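Local coordinates for protein ABC transporter (Caldanaerobius, PDB 4G68) that probably captures xylan-derived sugars outside the cell and delivers them to the membrane components of an ABC importer, at residues Gly203-Asp208 with Val389-Ile394; Ile210-Gly215 with Glu314-Thr319; Lys115-Asp120 with Leu323-Asn328. All blocks are in the same frame, centred on the assembly; numbering follows the deposited sequence.

Interaction 1 of 3, residues Gly203-Asp208 with Val389-Ile394; sequences GMWYYD and VPAWDI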
loop_
_atom_site.group_PDB
_atom_site.type_symbol
_atom_site.label_atom_id
_atom_site.label_comp_id
_atom_site.label_asym_id
_atom_site.label_seq_id
_atom_site.Cartn_x
_atom_site.Cartn_y
_atom_site.Cartn_z
ATOM N N GLY C 203 -6.966 -3.266 -7.797
ATOM C CA GLY C 203 -6.942 -4.539 -8.540
ATOM C C GLY C 203 -5.572 -4.920 -9.038
ATOM O O GLY C 203 -5.283 -6.136 -9.326
ATOM N N MET C 204 -4.752 -3.872 -9.225
ATOM C CA MET C 204 -3.393 -3.997 -9.670
ATOM C C MET C 204 -2.629 -4.858 -8.617
ATOM O O MET C 204 -1.974 -5.761 -8.985
ATOM C CB MET C 204 -2.820 -2.570 -9.793
ATOM C CG MET C 204 -1.646 -2.410 -10.710
ATOM S SD MET C 204 -0.361 -1.282 -10.035
ATOM C CE MET C 204 -0.137 -2.081 -8.416
ATOM N N TRP C 205 -2.694 -4.509 -7.327
ATOM C CA TRP C 205 -2.292 -5.469 -6.210
ATOM C C TRP C 205 -2.481 -6.996 -6.432
ATOM O O TRP C 205 -1.558 -7.838 -6.135
ATOM C CB TRP C 205 -2.945 -5.025 -4.894
ATOM C CG TRP C 205 -2.170 -3.891 -4.303
ATOM C CD1 TRP C 205 -1.955 -2.625 -4.864
ATOM C CD2 TRP C 205 -1.393 -3.895 -3.059
ATOM N NE1 TRP C 205 -1.074 -1.894 -4.088
ATOM C CE2 TRP C 205 -0.704 -2.595 -2.999
ATOM C CE3 TRP C 205 -1.150 -4.829 -2.067
ATOM C CZ2 TRP C 205 0.099 -2.245 -1.921
ATOM C CZ3 TRP C 205 -0.349 -4.490 -1.004
ATOM C CH2 TRP C 205 0.286 -3.232 -0.931
ATOM N N TYR C 206 -3.678 -7.369 -6.906
ATOM C CA TYR C 206 -4.000 -8.744 -7.203
ATOM C C TYR C 206 -3.050 -9.235 -8.263
ATOM O O TYR C 206 -2.420 -10.293 -8.064
ATOM C CB TYR C 206 -5.469 -8.867 -7.701
ATOM C CG TYR C 206 -6.552 -8.708 -6.685
ATOM C CD1 TYR C 206 -7.515 -9.710 -6.551
ATOM C CD2 TYR C 206 -6.724 -7.524 -5.950
ATOM C CE1 TYR C 206 -8.541 -9.587 -5.650
ATOM C CE2 TYR C 206 -7.788 -7.378 -5.054
ATOM C CZ TYR C 206 -8.696 -8.419 -4.931
ATOM O OH TYR C 206 -9.755 -8.368 -4.027
ATOM N N TYR C 207 -2.916 -8.473 -9.366
ATOM C CA TYR C 207 -2.073 -8.950 -10.489
ATOM C C TYR C 207 -0.608 -9.009 -10.091
ATOM O O TYR C 207 0.061 -10.011 -10.292
ATOM C CB TYR C 207 -2.190 -8.030 -11.767
ATOM C CG TYR C 207 -1.205 -8.505 -12.763
ATOM C CD1 TYR C 207 -1.537 -9.519 -13.663
ATOM C CD2 TYR C 207 0.111 -8.049 -12.736
ATOM C CE1 TYR C 207 -0.567 -10.030 -14.544
ATOM C CE2 TYR C 207 1.082 -8.566 -13.565
ATOM C CZ TYR C 207 0.738 -9.538 -14.497
ATOM O OH TYR C 207 1.727 -9.994 -15.350
ATOM N N ASP C 208 -0.086 -7.900 -9.549
ATOM C CA ASP C 208 1.280 -7.924 -8.955
ATOM C C ASP C 208 1.579 -9.125 -8.063
ATOM O O ASP C 208 2.630 -9.776 -8.230
ATOM C CB ASP C 208 1.565 -6.652 -8.165
ATOM C CG ASP C 208 1.546 -5.415 -9.018
ATOM O OD1 ASP C 208 1.332 -5.554 -10.212
ATOM O OD2 ASP C 208 1.708 -4.284 -8.480
ATOM N N VAL C 389 8.761 -6.749 -2.605
ATOM C CA VAL C 389 8.928 -5.724 -3.642
ATOM C C VAL C 389 7.694 -4.824 -3.615
ATOM O O VAL C 389 6.581 -5.314 -3.397
ATOM C CB VAL C 389 9.126 -6.381 -5.036
ATOM C CG1 VAL C 389 7.824 -7.025 -5.552
ATOM C CG2 VAL C 389 9.753 -5.380 -6.020
ATOM N N PRO C 390 7.871 -3.491 -3.759
ATOM C CA PRO C 390 6.656 -2.618 -3.683
ATOM C C PRO C 390 5.682 -2.837 -4.833
ATOM O O PRO C 390 6.058 -3.392 -5.879
ATOM C CB PRO C 390 7.241 -1.185 -3.747
ATOM C CG PRO C 390 8.686 -1.329 -3.274
ATOM C CD PRO C 390 9.120 -2.689 -3.805
ATOM N N ALA C 391 4.458 -2.390 -4.655
ATOM C CA ALA C 391 3.435 -2.435 -5.724
ATOM C C ALA C 391 3.974 -1.711 -6.939
ATOM O O ALA C 391 4.735 -0.698 -6.819
ATOM C CB ALA C 391 2.199 -1.739 -5.247
ATOM N N TRP C 392 3.592 -2.181 -8.129
ATOM C CA TRP C 392 4.293 -1.690 -9.368
ATOM C C TRP C 392 4.034 -0.232 -9.703
ATOM O O TRP C 392 4.855 0.453 -10.345
ATOM C CB TRP C 392 3.901 -2.605 -10.527
ATOM C CG TRP C 392 4.387 -4.062 -10.394
ATOM C CD1 TRP C 392 4.738 -4.771 -9.239
ATOM C CD2 TRP C 392 4.489 -5.022 -11.487
ATOM N NE1 TRP C 392 5.104 -6.070 -9.546
ATOM C CE2 TRP C 392 4.952 -6.288 -10.893
ATOM C CE3 TRP C 392 4.266 -4.951 -12.877
ATOM C CZ2 TRP C 392 5.188 -7.416 -11.668
ATOM C CZ3 TRP C 392 4.464 -6.095 -13.622
ATOM C CH2 TRP C 392 4.916 -7.309 -13.026
ATOM N N ASP C 393 2.880 0.295 -9.292
ATOM C CA ASP C 393 2.567 1.690 -9.474
ATOM C C ASP C 393 3.367 2.640 -8.550
ATOM O O ASP C 393 3.482 3.841 -8.878
ATOM C CB ASP C 393 1.051 2.027 -9.412
ATOM C CG ASP C 393 0.407 1.860 -7.987
ATOM O OD1 ASP C 393 1.074 1.251 -7.105
ATOM O OD2 ASP C 393 -0.818 2.282 -7.777
ATOM N N ILE C 394 3.855 2.117 -7.411
ATOM C CA ILE C 394 4.840 2.828 -6.549
ATOM C C ILE C 394 6.253 2.592 -7.034
ATOM O O ILE C 394 7.133 3.404 -6.699
ATOM C CB ILE C 394 4.865 2.300 -5.106
ATOM C CG1 ILE C 394 3.593 2.648 -4.358
ATOM C CG2 ILE C 394 6.114 2.793 -4.327
ATOM C CD1 ILE C 394 3.562 2.019 -2.973
HETATM O O HOH W 1 -0.050 1.030 -4.665
HETATM O O HOH W 2 5.353 -8.734 -8.421
#
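Asp208 lays its carboxylate over one face of the Trp392 indole, and the two planes lie only 21° apart. OD1 of Asp208 sits above the five-membered part of the indole, offset toward the rim and 3.4 Å from Trp392 CG. The other oxygen, OD2, accepts the backbone N-H of Trp392 (N to OD2 2.8 Å, 169° at the hydrogen), although OD2 is modelled too close to a neighbouring atom and its place is less sure. Tyr207 completes the tight side: its edge points at the six-membered ring in a T-shaped pair with planes at 85°, Tyr207 CE2 lying 4.1 Å from Trp392 CH2. Helix 398-412 adds His404, which stacks on Trp392 and is hydrogen-bonded through NE2 to Asp208 OD1, while Phe235 O takes the Tyr207 hydroxyl. At the indole edge a water joins the ring to the helix backbone: it donates to Asp208 O and accepts from Trp392 NE1, 2.9 Å from that nitrogen.

Toward Asp393, which is partly exposed, contacts are fewer and a second water takes part. Met204, bent at chi2 and chi3, brings SD to 3.7 Å from Asp393 CB. Trp205 NE1 approaches Ala391 CB obliquely at 3.5 Å, and the same nitrogen donates in its ring plane to the water. That water donates in turn to Asp393 OD1, 2.7 Å from the water oxygen.

The contact thus joins helix 201-215 to the start of helix 392-395, with Ala391 as N-cap residue, within one lobe of the two-lobed solute-binding fold. If OD2 is placed correctly, the helix-start N-H and the imidazole would probably favour the anionic form of Asp208, against the like charge of Asp393, whose OD1 lies 5.7 Å from Asp208 OD2.

Interaction 2 of 3, residues Ile210-Gly215 with Glu314-Thr319; sequences IALREG and EYIGGT
Glu314 O is gripped twice from the side of Arg213. NH1 of Arg213 donates to it directly at 2.8 Å, with 156° at the hydrogen, and a water 2.9 Å from Glu314 O donates to it as well. The same water accepts from Arg213 NH2 in the guanidinium plane, so the bridge runs beside the direct bond. Glu314 O is itself tilted 16° out of that plane. Further bonds fix the rotation of the group: NE donates to Pro303 O and NH2 to Phe302 O.

These bonds lie at the end of helix 201-215, in one lobe of a two-lobed solute-binding fold, where residues 314-316 lead into strand 317-325, which goes on to pair with strand 98-102. A leucine in place of Arg213 would probably leave the carbonyls of Glu314, Phe302 and Pro303 without their guanidinium donors and let this approach to the strand shift.

Leu212 supplies the apolar part. Its CG, anti to the backbone N (chi1 -171°), is thereby set 4.2 Å from Glu314 CB. Beyond it, CD1 lies 3.6 Å from Tyr315 C, in the chain after Glu314. The same methyl meets Ile316 CD1 at 3.8 Å. The other methyl of Leu212, CD2, faces the Glu314 side chain, where the modelled spacing to OE1 is doubtful. Glu314 OE2 makes a weak bond to Val217 N.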
loop_
_atom_site.group_PDB
_atom_site.type_symbol
_atom_site.label_atom_id
_atom_site.label_comp_id
_atom_site.label_asym_id
_atom_site.label_seq_id
_atom_site.Cartn_x
_atom_site.Cartn_y
_atom_site.Cartn_z
ATOM N N ILE C 210 0.081 -12.029 -7.872
ATOM C CA ILE C 210 0.057 -13.261 -8.613
ATOM C C ILE C 210 1.343 -13.381 -9.434
ATOM O O ILE C 210 1.988 -14.444 -9.359
ATOM C CB ILE C 210 -1.234 -13.453 -9.470
ATOM C CG1 ILE C 210 -2.527 -13.316 -8.613
ATOM C CG2 ILE C 210 -1.135 -14.794 -10.223
ATOM C CD1 ILE C 210 -3.797 -12.940 -9.455
ATOM N N ALA C 211 1.773 -12.303 -10.120
ATOM C CA ALA C 211 3.121 -12.267 -10.831
ATOM C C ALA C 211 4.249 -12.609 -9.863
ATOM O O ALA C 211 5.196 -13.341 -10.193
ATOM C CB ALA C 211 3.352 -10.900 -11.519
ATOM N N LEU C 212 4.164 -12.122 -8.636
ATOM C CA LEU C 212 5.254 -12.502 -7.641
ATOM C C LEU C 212 5.253 -13.966 -7.280
ATOM O O LEU C 212 6.327 -14.634 -7.184
ATOM C CB LEU C 212 5.173 -11.636 -6.417
ATOM C CG LEU C 212 6.194 -11.571 -5.298
ATOM C CD1 LEU C 212 5.570 -10.766 -4.163
ATOM C CD2 LEU C 212 6.526 -12.893 -4.696
ATOM N N ARG C 213 4.049 -14.524 -7.150
ATOM C CA ARG C 213 3.943 -15.947 -6.931
ATOM C C ARG C 213 4.374 -16.781 -8.152
ATOM O O ARG C 213 5.021 -17.801 -7.952
ATOM C CB ARG C 213 2.544 -16.311 -6.502
ATOM C CG ARG C 213 2.247 -15.750 -5.140
ATOM C CD ARG C 213 2.627 -16.701 -4.089
ATOM N NE ARG C 213 2.123 -16.281 -2.762
ATOM C CZ ARG C 213 2.798 -15.522 -1.888
ATOM N NH1 ARG C 213 4.030 -15.101 -2.194
ATOM N NH2 ARG C 213 2.267 -15.242 -0.678
ATOM N N GLU C 214 4.048 -16.335 -9.375
ATOM C CA GLU C 214 4.367 -17.107 -10.629
ATOM C C GLU C 214 5.854 -17.095 -10.997
ATOM O O GLU C 214 6.436 -18.118 -11.423
ATOM C CB GLU C 214 3.587 -16.611 -11.846
ATOM C CG GLU C 214 2.047 -16.752 -11.833
ATOM C CD GLU C 214 1.554 -18.162 -12.172
ATOM O OE1 GLU C 214 2.266 -19.154 -11.867
ATOM O OE2 GLU C 214 0.417 -18.286 -12.698
ATOM N N GLY C 215 6.470 -15.932 -10.853
ATOM C CA GLY C 215 7.829 -15.688 -11.383
ATOM C C GLY C 215 8.921 -15.540 -10.328
ATOM O O GLY C 215 10.089 -15.670 -10.661
ATOM N N GLU C 314 7.203 -14.515 0.124
ATOM C CA GLU C 314 7.423 -13.202 -0.503
ATOM C C GLU C 314 6.123 -12.418 -0.493
ATOM O O GLU C 314 5.040 -12.975 -0.703
ATOM C CB GLU C 314 7.941 -13.324 -1.956
ATOM C CG GLU C 314 9.110 -14.293 -2.198
ATOM C CD GLU C 314 9.482 -14.450 -3.675
ATOM O OE1 GLU C 314 8.649 -14.177 -4.544
ATOM O OE2 GLU C 314 10.650 -14.801 -4.003
ATOM N N TYR C 315 6.241 -11.103 -0.299
ATOM C CA TYR C 315 5.069 -10.246 -0.280
ATOM C C TYR C 315 5.239 -8.979 -1.095
ATOM O O TYR C 315 6.372 -8.560 -1.373
ATOM C CB TYR C 315 4.639 -9.970 1.159
ATOM C CG TYR C 315 5.582 -9.146 1.991
ATOM C CD1 TYR C 315 6.605 -9.736 2.742
ATOM C CD2 TYR C 315 5.395 -7.759 2.082
ATOM C CE1 TYR C 315 7.459 -8.968 3.549
ATOM C CE2 TYR C 315 6.254 -6.963 2.850
ATOM C CZ TYR C 315 7.283 -7.557 3.583
ATOM O OH TYR C 315 8.072 -6.757 4.370
ATOM N N ILE C 316 4.114 -8.448 -1.572
ATOM C CA ILE C 316 4.107 -7.131 -2.174
ATOM C C ILE C 316 4.025 -6.146 -1.001
ATOM O O ILE C 316 3.138 -6.239 -0.130
ATOM C CB ILE C 316 2.895 -6.971 -3.137
ATOM C CG1 ILE C 316 2.980 -7.971 -4.305
ATOM C CG2 ILE C 316 2.683 -5.503 -3.578
ATOM C CD1 ILE C 316 3.956 -7.561 -5.395
ATOM N N GLY C 317 4.938 -5.188 -0.961
ATOM C CA GLY C 317 4.868 -4.107 0.044
ATOM C C GLY C 317 6.346 -3.647 0.296
ATOM O O GLY C 317 7.188 -3.657 -0.621
ATOM N N GLY C 318 6.711 -3.254 1.527
ATOM C CA GLY C 318 8.081 -2.690 1.764
ATOM C C GLY C 318 7.934 -1.375 2.525
ATOM O O GLY C 318 6.801 -0.945 2.778
ATOM N N THR C 319 9.055 -0.748 2.890
ATOM C CA THR C 319 9.015 0.519 3.639
ATOM C C THR C 319 8.903 1.665 2.635
ATOM O O THR C 319 9.881 2.129 2.068
ATOM C CB THR C 319 10.221 0.706 4.564
ATOM O OG1 THR C 319 10.306 -0.409 5.449
ATOM C CG2 THR C 319 10.098 2.048 5.366
HETATM O O HOH W 3 3.034 -13.096 1.421
#

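Interaction 3 of 3, residues Lys115-Asp120 with Leu323-Asn328; sequences KVLQLD and LMVSAN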
loop_
_atom_site.group_PDB
_atom_site.type_symbol
_atom_site.label_atom_id
_atom_site.label_comp_id
_atom_site.label_asym_id
_atom_site.label_seq_id
_atom_site.Cartn_x
_atom_site.Cartn_y
_atom_site.Cartn_z
ATOM N N LYS C 115 13.740 18.937 -6.407
ATOM C CA LYS C 115 12.561 19.502 -5.694
ATOM C C LYS C 115 12.465 19.065 -4.250
ATOM O O LYS C 115 11.579 19.555 -3.518
ATOM C CB LYS C 115 11.259 19.065 -6.354
ATOM C CG LYS C 115 11.240 19.279 -7.836
ATOM C CD LYS C 115 11.364 20.748 -8.189
ATOM C CE LYS C 115 11.105 20.799 -9.683
ATOM N NZ LYS C 115 11.032 22.166 -10.113
ATOM N N VAL C 116 13.365 18.153 -3.845
ATOM C CA VAL C 116 13.373 17.620 -2.452
ATOM C C VAL C 116 14.691 17.882 -1.709
ATOM O O VAL C 116 15.783 17.575 -2.230
ATOM C CB VAL C 116 13.071 16.106 -2.452
ATOM C CG1 VAL C 116 12.886 15.598 -1.039
ATOM C CG2 VAL C 116 11.802 15.793 -3.262
ATOM N N LEU C 117 14.564 18.413 -0.496
ATOM C CA LEU C 117 15.691 18.685 0.434
ATOM C C LEU C 117 16.405 17.411 0.844
ATOM O O LEU C 117 15.746 16.496 1.357
ATOM C CB LEU C 117 15.213 19.427 1.715
ATOM C CG LEU C 117 16.379 19.849 2.641
ATOM C CD1 LEU C 117 17.342 20.784 1.898
ATOM C CD2 LEU C 117 15.948 20.505 3.952
ATOM N N GLN C 118 17.716 17.348 0.586
ATOM C CA GLN C 118 18.580 16.253 1.070
ATOM C C GLN C 118 18.720 16.300 2.594
ATOM O O GLN C 118 18.958 17.373 3.198
ATOM C CB GLN C 118 19.960 16.356 0.440
ATOM C CG GLN C 118 20.845 15.137 0.649
ATOM C CD GLN C 118 22.306 15.449 0.395
ATOM O OE1 GLN C 118 22.628 16.330 -0.434
ATOM N NE2 GLN C 118 23.209 14.749 1.109
ATOM N N LEU C 119 18.581 15.153 3.231
ATOM C CA LEU C 119 18.462 15.136 4.676
ATOM C C LEU C 119 19.659 14.540 5.424
ATOM O O LEU C 119 19.623 14.542 6.670
ATOM C CB LEU C 119 17.169 14.409 5.097
ATOM C CG LEU C 119 15.813 14.913 4.583
ATOM C CD1 LEU C 119 14.644 14.106 5.175
ATOM C CD2 LEU C 119 15.620 16.406 4.851
ATOM N N ASP C 120 20.729 14.112 4.729
ATOM C CA ASP C 120 21.821 13.400 5.433
ATOM C C ASP C 120 22.464 14.247 6.515
ATOM O O ASP C 120 22.946 13.710 7.538
ATOM C CB ASP C 120 22.894 12.910 4.477
ATOM C CG ASP C 120 22.339 11.952 3.485
ATOM O OD1 ASP C 120 22.448 10.702 3.701
ATOM O OD2 ASP C 120 21.695 12.485 2.553
ATOM N N LEU C 323 7.718 10.939 4.701
ATOM C CA LEU C 323 7.519 12.398 4.652
ATOM C C LEU C 323 8.727 13.042 3.966
ATOM O O LEU C 323 9.857 12.710 4.292
ATOM C CB LEU C 323 7.336 12.994 6.056
ATOM C CG LEU C 323 6.220 12.375 6.917
ATOM C CD1 LEU C 323 6.092 13.065 8.262
ATOM C CD2 LEU C 323 4.891 12.422 6.168
HETATM N N MSE C 324 8.467 13.962 3.025
HETATM C CA MSE C 324 9.565 14.725 2.368
HETATM C C MSE C 324 9.392 16.200 2.680
HETATM O O MSE C 324 8.280 16.673 2.937
HETATM C CB MSE C 324 9.563 14.393 0.888
HETATM C CG MSE C 324 10.232 13.033 0.686
HETATM SE SE MSE C 324 10.287 12.719 -1.268
HETATM C CE MSE C 324 11.378 11.096 -1.124
ATOM N N VAL C 325 10.519 16.907 2.688
ATOM C CA VAL C 325 10.590 18.341 2.879
ATOM C C VAL C 325 10.949 18.946 1.516
ATOM O O VAL C 325 11.943 18.555 0.882
ATOM C CB VAL C 325 11.705 18.703 3.919
ATOM C CG1 VAL C 325 11.973 20.212 3.942
ATOM C CG2 VAL C 325 11.321 18.199 5.335
ATOM N N SER C 326 10.167 19.931 1.105
ATOM C CA SER C 326 10.435 20.628 -0.171
ATOM C C SER C 326 11.764 21.383 -0.187
ATOM O O SER C 326 12.133 21.986 0.811
ATOM C CB SER C 326 9.295 21.574 -0.489
ATOM O OG SER C 326 8.225 20.773 -0.952
ATOM N N ALA C 327 12.462 21.353 -1.332
ATOM C CA ALA C 327 13.791 21.980 -1.451
ATOM C C ALA C 327 13.656 23.494 -1.253
ATOM O O ALA C 327 14.549 24.128 -0.694
ATOM C CB ALA C 327 14.415 21.666 -2.828
ATOM N N ASN C 328 12.503 24.047 -1.647
ATOM C CA ASN C 328 12.237 25.512 -1.554
ATOM C C ASN C 328 11.491 25.967 -0.296
ATOM O O ASN C 328 10.929 27.073 -0.242
ATOM C CB ASN C 328 11.547 26.033 -2.825
ATOM C CG ASN C 328 10.103 25.597 -2.936
ATOM O OD1 ASN C 328 9.616 24.757 -2.147
ATOM N ND2 ASN C 328 9.401 26.156 -3.912
#
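Val116 and Met324, a selenomethionine, meet beside a single beta bridge that fastens the loop 115-120 to residues 323-328, on strand 317-325, which belongs to the core sheet of a two-lobed solute-binding fold. Val116 and Ser326 are the bridged residues, their CA atoms 4.8 Å apart.

Along Met324, each atom from CB to the selenium touches the same valine. CB lies 4.0 Å from Val116 CG1, and CG keeps nearly the same spacing to that methyl. SE then reaches both branches, 3.9 Å from Val116 CG1 and slightly farther from CG2. The tip, CE, runs on past the valine, its nearest atom there being Val116 CG1 at 4.7 Å. The chain is extended beyond CG and crosses Val116 at about a right angle. Strand 98-102 also packs on Met324, through Phe99 and Thr101.

Leu117 and Val325 lie side by side, pointing the same way, with Leu117 CD2 4.0 Å from Val325 CG1. Lys332 and Val336 of helix 332-353 also touch Leu117.

Two backbone bonds hold the bridge: Leu117 N to Val325 O and Ala327 N to Lys115 O, each 3.0 Å. Leu117 O, in contrast, is buried by the contact with no partner in the model.

How the interactions relate
From the N terminus, the loop after helix 108-112 offers 115-120, which waits some 200 residues for 323-328 before interaction 3 ties it to strand 317-325. Within that span, helix 201-215 contributes 203-208 to interaction 1 and 210-215 to interaction 2. Residues 314-319 close interaction 2, nested inside both other loops, and join this helix to the approach of strand 317-325. Finally 389-394 closes interaction 1, joining the same helix to helix 392-395, so interactions 1 and 3 cross. Interactions 1 and 2 touch through probable backbone hydrogen bonds of Val389 with Tyr315 and Gly317. Interaction 3 lies about 30 Å from interaction 2, centre to centre, farther along strand 317-325.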